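Local structure of LPG0439 HIT-related domain-containing protein (Legionella pneumophila subsp. pneumophila, 5L0L) at the interface of chains A and B. The protein is of unknown function but carries a HIT-related domain, the part described here, in a longer protein that is probably membrane-anchored. Coordinates in Å, arbitrary orientation; residue numbers count along the deposited sequence, not the author numbering. Chains: chain A/B, Uncharacterized protein.

The interface of chains A and B. Residues chain A 97-100, 102, 132, 134, 155; chain B 99-104, 107.
One face of the A:Phe99 ring, whose CG takes the crowded position between backbone N and carbonyl carbon, carries the CB of B:Gln101, offset toward the rim and 3.7 Å from the ring centroid. With CG anti to its backbone N (chi1 178°), the glutamine runs past the ring, and its amide flanks the CE2-CZ edge from above and beyond, turned 53° from the ring plane. Glutamine suits the place: apolar CB makes a CH-pi contact while the polar head clears the ring. The A:Trp132 indole carries A:Gln98 CB on one face, with A:Ser100 OG and A:Arg134 CD at its edge; its CZ2 touches B:Leu102 CD2, while CD1 meets the selenium of A:Met155 (selenomethionine).

A:Gln98, extended beyond CG, is a two-ended amide. OE1 accepts from A:Trp132 NE1 (3.0 Å), on an in-plane lone pair, and from A:Arg134 NH2, above that plane, fixing the amide's rotation. NE2 makes a nearly straight bond to B:Asn104 OD1 (2.9 Å, 166° at H), which lies in the A:Gln98 amide plane, the two amides steeply turned, and a more bent one to B:Leu102 O (2.9 Å), met from above the carbonyl plane. Water 1 links OE1 to B:Asn104 ND2.

Main chains pair antiparallel: A:Phe99 N donates to B:Gln101 O (3.0 Å) and B:Gln101 N to A:Phe99 O (2.8 Å). At the two-fold, small A:Ser100 and B:Ser100 meet tip to tip, OG to OG (2.7 Å). Strands 96-101 thus join the copies edge to edge, holding together a dimer that may be biological.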
ATOM      1  N   VAL A  97       1.852   8.190  -7.832  1.00 15.41           N
ATOM      2  CA  VAL A  97       0.871   7.605  -6.910  1.00 14.90           C
ATOM      3  C   VAL A  97       1.606   6.965  -5.741  1.00 14.42           C
ATOM      4  O   VAL A  97       2.664   6.349  -5.926  1.00 14.62           O
ATOM      5  CB  VAL A  97      -0.077   6.605  -7.602  1.00 15.10           C
ATOM      6  CG1 VAL A  97       0.603   5.323  -7.901  1.00 15.33           C
ATOM      7  CG2 VAL A  97      -1.297   6.343  -6.734  1.00 15.00           C
ATOM      8  N   GLN A  98       1.061   7.141  -4.548  1.00 13.72           N
ATOM      9  CA  GLN A  98       1.502   6.437  -3.343  1.00 13.36           C
ATOM     10  C   GLN A  98       0.279   5.893  -2.627  1.00 13.04           C
ATOM     11  O   GLN A  98      -0.838   6.446  -2.738  1.00 12.89           O
ATOM     12  CB  GLN A  98       2.298   7.357  -2.410  1.00 13.32           C
ATOM     13  CG  GLN A  98       3.584   7.849  -3.071  1.00 13.62           C
ATOM     14  CD  GLN A  98       4.491   8.634  -2.140  1.00 13.79           C
ATOM     15  OE1 GLN A  98       4.043   9.287  -1.186  1.00 13.67           O
ATOM     16  NE2 GLN A  98       5.782   8.576  -2.422  1.00 14.12           N
ATOM     17  N   PHE A  99       0.448   4.792  -1.902  1.00 12.92           N
ATOM     18  CA  PHE A  99      -0.636   4.262  -1.095  1.00 12.76           C
ATOM     19  C   PHE A  99      -0.133   3.466   0.105  1.00 12.81           C
ATOM     20  O   PHE A  99       1.002   2.944   0.075  1.00 12.83           O
ATOM     21  CB  PHE A  99      -1.663   3.422  -1.934  1.00 12.78           C
ATOM     22  CG  PHE A  99      -1.082   2.261  -2.699  1.00 12.91           C
ATOM     23  CD1 PHE A  99      -0.917   1.015  -2.098  1.00 12.97           C
ATOM     24  CD2 PHE A  99      -0.740   2.395  -4.032  1.00 13.12           C
ATOM     25  CE1 PHE A  99      -0.397  -0.045  -2.802  1.00 13.19           C
ATOM     26  CE2 PHE A  99      -0.220   1.329  -4.751  1.00 13.33           C
ATOM     27  CZ  PHE A  99      -0.042   0.116  -4.128  1.00 13.39           C
ATOM     28  N   SER A 100      -0.973   3.381   1.138  1.00 12.79           N
ATOM     29  CA  SER A 100      -0.631   2.639   2.359  1.00 12.98           C
ATOM     30  C   SER A 100      -1.872   1.994   2.957  1.00 13.15           C
ATOM     31  O   SER A 100      -2.920   2.658   3.092  1.00 13.06           O
ATOM     32  CB  SER A 100      -0.027   3.545   3.441  1.00 13.04           C
ATOM     33  OG  SER A 100       1.204   4.163   3.103  1.00 13.15           O
ATOM     34  N   LEU A 102      -2.702   0.698   6.563  1.00 14.09           N
ATOM     35  CA  LEU A 102      -2.121   0.881   7.890  1.00 14.44           C
ATOM     36  C   LEU A 102      -3.092   0.385   8.942  1.00 14.65           C
ATOM     37  O   LEU A 102      -2.949  -0.734   9.425  1.00 14.61           O
ATOM     38  CB  LEU A 102      -1.678   2.336   8.109  1.00 14.62           C
ATOM     39  CG  LEU A 102      -0.656   2.910   7.145  1.00 14.71           C
ATOM     40  CD1 LEU A 102      -0.251   4.334   7.561  1.00 14.99           C
ATOM     41  CD2 LEU A 102       0.604   2.078   6.986  1.00 14.84           C
ATOM     42  N   TRP A 132      -2.821   8.628  -2.451  1.00 12.57           N
ATOM     43  CA  TRP A 132      -2.657  10.066  -2.687  1.00 12.47           C
ATOM     44  C   TRP A 132      -1.636  10.270  -3.781  1.00 12.59           C
ATOM     45  O   TRP A 132      -1.008   9.291  -4.259  1.00 12.75           O
ATOM     46  CB  TRP A 132      -2.233  10.787  -1.384  1.00 12.38           C
ATOM     47  CG  TRP A 132      -0.927  10.280  -0.864  1.00 12.44           C
ATOM     48  CD1 TRP A 132       0.304  10.833  -1.064  1.00 12.50           C
ATOM     49  CD2 TRP A 132      -0.709   9.098  -0.069  1.00 12.51           C
ATOM     50  NE1 TRP A 132       1.279  10.053  -0.476  1.00 12.60           N
ATOM     51  CE2 TRP A 132       0.686   8.996   0.150  1.00 12.61           C
ATOM     52  CE3 TRP A 132      -1.551   8.115   0.476  1.00 12.54           C
ATOM     53  CZ2 TRP A 132       1.260   7.966   0.901  1.00 12.72           C
ATOM     54  CZ3 TRP A 132      -0.974   7.067   1.171  1.00 12.66           C
ATOM     55  CH2 TRP A 132       0.412   6.991   1.374  1.00 12.75           C
ATOM     56  N   ARG A 134       1.722  12.640  -5.436  1.00 12.94           N
ATOM     57  CA  ARG A 134       2.881  13.478  -5.204  1.00 13.09           C
ATOM     58  C   ARG A 134       3.258  14.268  -6.462  1.00 13.39           C
ATOM     59  O   ARG A 134       3.128  13.802  -7.603  1.00 13.56           O
ATOM     60  CB  ARG A 134       4.096  12.652  -4.711  1.00 13.17           C
ATOM     61  CG  ARG A 134       3.812  11.752  -3.507  1.00 13.03           C
ATOM     62  CD  ARG A 134       3.417  12.555  -2.256  1.00 12.86           C
ATOM     63  NE  ARG A 134       4.483  13.441  -1.804  1.00 12.97           N
ATOM     64  CZ  ARG A 134       5.540  13.043  -1.083  1.00 13.13           C
ATOM     65  NH1 ARG A 134       6.449  13.929  -0.762  1.00 13.34           N
ATOM     66  NH2 ARG A 134       5.692  11.775  -0.668  1.00 13.13           N
HETATM   67  N   MSE A 155       8.943  12.136   3.090  1.00 16.44           N
HETATM   68  CA  MSE A 155       7.836  11.286   3.540  1.00 16.30           C
HETATM   69  C   MSE A 155       6.522  12.042   3.724  1.00 16.09           C
HETATM   70  O   MSE A 155       6.479  13.053   4.409  1.00 16.08           O
HETATM   71  CB  MSE A 155       8.204  10.639   4.884  1.00 16.60           C
HETATM   72  CG  MSE A 155       7.172   9.650   5.430  1.00 16.66           C
HETATM   73 SE   MSE A 155       7.291   7.970   4.433  0.75 16.67          SE
HETATM   74  CE  MSE A 155       8.929   7.304   5.218  1.00 17.12           C
TER
ATOM     75  N   PHE B  99       1.277  -2.179   4.538  1.00 13.43           N
ATOM     76  CA  PHE B  99       2.098  -2.043   3.355  1.00 13.19           C
ATOM     77  C   PHE B  99       2.010  -0.657   2.748  1.00 13.07           C
ATOM     78  O   PHE B  99       1.013   0.057   2.978  1.00 13.07           O
ATOM     79  CB  PHE B  99       1.800  -3.146   2.311  1.00 13.24           C
ATOM     80  CG  PHE B  99       0.371  -3.210   1.831  1.00 13.40           C
ATOM     81  CD1 PHE B  99      -0.067  -2.377   0.822  1.00 13.41           C
ATOM     82  CD2 PHE B  99      -0.507  -4.168   2.324  1.00 13.67           C
ATOM     83  CE1 PHE B  99      -1.374  -2.455   0.329  1.00 13.64           C
ATOM     84  CE2 PHE B  99      -1.792  -4.265   1.824  1.00 13.91           C
ATOM     85  CZ  PHE B  99      -2.230  -3.391   0.841  1.00 13.85           C
ATOM     86  N   SER B 100       3.082  -0.261   2.052  1.00 12.95           N
ATOM     87  CA  SER B 100       3.154   1.044   1.381  1.00 12.99           C
ATOM     88  C   SER B 100       3.887   0.972   0.084  1.00 13.08           C
ATOM     89  O   SER B 100       4.988   0.387  -0.005  1.00 13.02           O
ATOM     90  CB  SER B 100       3.872   2.101   2.236  1.00 12.97           C
ATOM     91  OG  SER B 100       3.165   2.372   3.446  1.00 13.03           O
ATOM     92  N   GLN B 101       3.306   1.610  -0.930  1.00 13.36           N
ATOM     93  CA  GLN B 101       4.009   1.911  -2.177  1.00 13.70           C
ATOM     94  C   GLN B 101       4.351   3.397  -2.132  1.00 13.68           C
ATOM     95  O   GLN B 101       3.438   4.253  -2.121  1.00 13.54           O
ATOM     96  CB  GLN B 101       3.160   1.594  -3.413  1.00 14.10           C
ATOM     97  CG  GLN B 101       3.857   1.953  -4.734  1.00 14.56           C
ATOM     98  CD  GLN B 101       3.078   1.441  -5.937  1.00 15.06           C
ATOM     99  OE1 GLN B 101       2.729   0.273  -5.999  1.00 15.92           O
ATOM    100  NE2 GLN B 101       2.745   2.317  -6.835  1.00 15.39           N
ATOM    101  N   LEU B 102       5.655   3.700  -2.082  1.00 13.83           N
ATOM    102  CA  LEU B 102       6.124   5.078  -1.865  1.00 14.04           C
ATOM    103  C   LEU B 102       7.057   5.499  -2.989  1.00 14.21           C
ATOM    104  O   LEU B 102       6.632   6.198  -3.925  1.00 14.11           O
ATOM    105  CB  LEU B 102       6.761   5.250  -0.471  1.00 14.22           C
ATOM    106  CG  LEU B 102       5.879   4.891   0.723  1.00 14.28           C
ATOM    107  CD1 LEU B 102       6.609   5.103   2.050  1.00 14.54           C
ATOM    108  CD2 LEU B 102       4.573   5.666   0.683  1.00 14.36           C
ATOM    109  N   GLY B 103       8.309   5.066  -2.934  1.00 14.39           N
ATOM    110  CA  GLY B 103       9.287   5.517  -3.942  1.00 14.71           C
ATOM    111  C   GLY B 103      10.000   6.818  -3.595  1.00 14.99           C
ATOM    112  O   GLY B 103      10.687   7.379  -4.457  1.00 15.28           O
ATOM    113  N   ASN B 104       9.889   7.299  -2.357  1.00 15.11           N
ATOM    114  CA  ASN B 104      10.461   8.598  -1.990  1.00 15.62           C
ATOM    115  C   ASN B 104      11.980   8.638  -2.232  1.00 16.55           C
ATOM    116  O   ASN B 104      12.541   9.675  -2.597  1.00 16.65           O
ATOM    117  CB  ASN B 104      10.222   8.920  -0.534  1.00 15.45           C
ATOM    118  CG  ASN B 104       8.756   9.089  -0.201  1.00 15.13           C
ATOM    119  OD1 ASN B 104       7.995   9.718  -0.961  1.00 14.93           O
ATOM    120  ND2 ASN B 104       8.351   8.529   0.931  1.00 14.93           N
ATOM    121  N   GLN B 107      12.832   9.731  -5.766  1.00 19.07           N
ATOM    122  CA  GLN B 107      12.033  10.856  -6.269  1.00 18.95           C
ATOM    123  C   GLN B 107      12.624  12.125  -5.678  1.00 19.39           C
ATOM    124  O   GLN B 107      13.073  12.111  -4.537  1.00 19.72           O
ATOM    125  CB  GLN B 107      10.558  10.713  -5.859  1.00 18.44           C
ATOM    126  CG  GLN B 107       9.850   9.596  -6.604  1.00 18.30           C
ATOM    127  CD  GLN B 107       8.571   9.102  -5.970  1.00 18.09           C
ATOM    128  OE1 GLN B 107       8.006   9.730  -5.075  1.00 18.57           O
ATOM    129  NE2 GLN B 107       8.140   7.924  -6.383  1.00 17.91           N
TER
HETATM  130  O   HOH W   1       5.511   9.122   1.359  1.00 12.35           O
HETATM  131  O   HOH W   2       5.148   5.400  -6.410  1.00 29.48           O